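Local coordinates for Medium/long-chain acyl-CoA thioesterase YigI (Shewanella oneidensis, PDB 3E8P) that probably hydrolyses medium- and long-chain fatty acyl-CoA thioesters to the free fatty acid and coenzyme A, at the interface of chains A and B. Numbering follows the deposited sequence. Chains: chain A/B, uncharacterized protein.

The interface of chains A and B. Residues chain A 33, 37, 59, 69, 71-72; chain B 33, 36-37.
B:Phe33 reaches A:His69, A:Val72 and A:Leu59 from a backbone in ordinary helical geometry (phi -62°, psi -30°), within the short helix 32-37. Its CG stands anti to the backbone N (chi1 -168°), swinging the ring across to chain A while one face still rests on B:Leu37 CD1. The opposite face receives the methyl CG2 of A:Val72, 3.7 Å from the ring centre, in a CH-pi contact; a beta-branched side chain has few ways to turn, so this methyl is probably held firmly. A flat phenyl suits the place, offering two faces and a rim to apolar partners. Leucine's branched tip fits beside that rim: A:Leu59 CD2 packs 3.8 Å from CE1 of B:Phe33. CD2 of B:Phe33 lies over one imidazole face of A:His69, offset toward the rim, 3.5 Å from the histidine CG, the side chains crossing at about a right angle. Histidine supplies this flat face while its ND1 accepts the backbone N-H of A:Gly71 (N to ND1 2.9 Å), nearly in the imidazole plane, which helps fix the ring's rotation. A:Leu37 CD1 lies 4.0 Å from CE1 of B:Phe33; in the two-fold twin, CE1 of A:Phe33 is 3.8 Å from CD1 of B:Leu37. Replacing B:Phe33 by an alanine would probably leave A:Val72 CG2 and the A:His69 face without their aromatic partner and open a gap between the chains. Helix 32-37 of chain B thus packs against helix 32-37, the 3-10 helix 57-59 and the start of helix 70-90 of chain A, in the two-fold interface between hotdog-fold subunits, possibly the biological dimer.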
ATOM      1  N   PHE A  33      18.845   6.304  16.080  1.00 31.84           N
ATOM      2  CA  PHE A  33      18.175   5.021  15.879  1.00 30.59           C
ATOM      3  C   PHE A  33      18.980   4.035  15.038  1.00 28.61           C
ATOM      4  O   PHE A  33      18.835   2.834  15.204  1.00 30.23           O
ATOM      5  CB  PHE A  33      16.781   5.210  15.258  1.00 29.18           C
ATOM      6  CG  PHE A  33      15.915   3.968  15.333  1.00 27.82           C
ATOM      7  CD1 PHE A  33      15.709   3.320  16.553  1.00 25.13           C
ATOM      8  CD2 PHE A  33      15.311   3.443  14.187  1.00 26.81           C
ATOM      9  CE1 PHE A  33      14.918   2.165  16.635  1.00 24.22           C
ATOM     10  CE2 PHE A  33      14.516   2.285  14.257  1.00 24.94           C
ATOM     11  CZ  PHE A  33      14.321   1.649  15.484  1.00 23.21           C
ATOM     12  N   LEU A  37      20.386   0.247  16.337  1.00 32.31           N
ATOM     13  CA  LEU A  37      20.195  -0.998  15.604  1.00 33.00           C
ATOM     14  C   LEU A  37      21.485  -1.535  14.992  1.00 32.42           C
ATOM     15  O   LEU A  37      21.659  -2.745  14.879  1.00 29.45           O
ATOM     16  CB  LEU A  37      19.144  -0.816  14.493  1.00 31.12           C
ATOM     17  CG  LEU A  37      17.675  -1.056  14.861  1.00 30.56           C
ATOM     18  CD1 LEU A  37      17.289  -0.183  16.039  1.00 31.05           C
ATOM     19  CD2 LEU A  37      16.777  -0.751  13.659  1.00 31.05           C
ATOM     20  N   LEU A  59      17.896  -7.643  17.908  1.00 33.62           N
ATOM     21  CA  LEU A  59      17.054  -7.434  16.730  1.00 33.45           C
ATOM     22  C   LEU A  59      16.073  -8.564  16.436  1.00 34.02           C
ATOM     23  O   LEU A  59      15.323  -8.496  15.468  1.00 34.85           O
ATOM     24  CB  LEU A  59      17.932  -7.197  15.493  1.00 30.41           C
ATOM     25  CG  LEU A  59      18.835  -5.957  15.519  1.00 29.88           C
ATOM     26  CD1 LEU A  59      19.572  -5.812  14.192  1.00 26.28           C
ATOM     27  CD2 LEU A  59      17.995  -4.724  15.786  1.00 28.57           C
ATOM     28  N   HIS A  69      13.042  -9.093  13.540  1.00 26.39           N
ATOM     29  CA  HIS A  69      11.740  -8.489  13.830  1.00 26.41           C
ATOM     30  C   HIS A  69      11.292  -7.660  12.627  1.00 25.31           C
ATOM     31  O   HIS A  69      12.065  -6.867  12.096  1.00 25.28           O
ATOM     32  CB  HIS A  69      11.818  -7.586  15.062  1.00 25.19           C
ATOM     33  CG  HIS A  69      10.480  -7.140  15.565  1.00 26.95           C
ATOM     34  ND1 HIS A  69       9.687  -6.248  14.878  1.00 25.89           N
ATOM     35  CD2 HIS A  69       9.786  -7.479  16.679  1.00 27.50           C
ATOM     36  CE1 HIS A  69       8.563  -6.054  15.547  1.00 25.61           C
ATOM     37  NE2 HIS A  69       8.597  -6.789  16.642  1.00 27.25           N
ATOM     38  N   GLY A  71       9.862  -5.052  12.287  1.00 23.73           N
ATOM     39  CA  GLY A  71      10.092  -3.623  12.413  1.00 23.61           C
ATOM     40  C   GLY A  71      11.466  -3.228  11.895  1.00 23.14           C
ATOM     41  O   GLY A  71      11.649  -2.129  11.372  1.00 24.08           O
ATOM     42  N   VAL A  72      12.434  -4.131  12.041  1.00 22.33           N
ATOM     43  CA  VAL A  72      13.784  -3.873  11.567  1.00 21.52           C
ATOM     44  C   VAL A  72      13.768  -3.891  10.054  1.00 20.71           C
ATOM     45  O   VAL A  72      14.346  -3.026   9.396  1.00 20.31           O
ATOM     46  CB  VAL A  72      14.776  -4.955  12.032  1.00 23.47           C
ATOM     47  CG1 VAL A  72      16.125  -4.728  11.366  1.00 20.34           C
ATOM     48  CG2 VAL A  72      14.911  -4.932  13.554  1.00 24.12           C
TER
ATOM     49  N   PHE B  33      13.542  -7.353  20.350  1.00 34.48           N
ATOM     50  CA  PHE B  33      13.471  -6.038  19.721  1.00 31.37           C
ATOM     51  C   PHE B  33      12.560  -5.076  20.476  1.00 30.32           C
ATOM     52  O   PHE B  33      12.788  -3.867  20.462  1.00 29.29           O
ATOM     53  CB  PHE B  33      13.018  -6.160  18.266  1.00 30.32           C
ATOM     54  CG  PHE B  33      13.183  -4.888  17.469  1.00 28.93           C
ATOM     55  CD1 PHE B  33      14.431  -4.281  17.351  1.00 30.66           C
ATOM     56  CD2 PHE B  33      12.097  -4.316  16.810  1.00 29.95           C
ATOM     57  CE1 PHE B  33      14.599  -3.116  16.583  1.00 31.15           C
ATOM     58  CE2 PHE B  33      12.248  -3.158  16.039  1.00 30.43           C
ATOM     59  CZ  PHE B  33      13.501  -2.557  15.925  1.00 31.06           C
ATOM     60  N   LEU B  36      14.594  -3.621  23.283  1.00 36.29           N
ATOM     61  CA  LEU B  36      15.592  -2.669  22.803  1.00 36.64           C
ATOM     62  C   LEU B  36      14.950  -1.292  22.586  1.00 36.43           C
ATOM     63  O   LEU B  36      15.560  -0.265  22.871  1.00 36.35           O
ATOM     64  CB  LEU B  36      16.222  -3.170  21.494  1.00 35.62           C
ATOM     65  CG  LEU B  36      17.214  -2.239  20.776  1.00 38.22           C
ATOM     66  CD1 LEU B  36      18.450  -2.024  21.646  1.00 37.65           C
ATOM     67  CD2 LEU B  36      17.611  -2.842  19.422  1.00 35.15           C
ATOM     68  N   LEU B  37      13.712  -1.281  22.097  1.00 36.25           N
ATOM     69  CA  LEU B  37      12.995  -0.037  21.832  1.00 37.07           C
ATOM     70  C   LEU B  37      12.193   0.483  23.024  1.00 37.61           C
ATOM     71  O   LEU B  37      11.944   1.681  23.129  1.00 39.57           O
ATOM     72  CB  LEU B  37      12.062  -0.214  20.622  1.00 36.64           C
ATOM     73  CG  LEU B  37      12.625   0.097  19.222  1.00 36.19           C
ATOM     74  CD1 LEU B  37      13.926  -0.642  18.987  1.00 33.41           C
ATOM     75  CD2 LEU B  37      11.593  -0.285  18.171  1.00 35.67           C
TER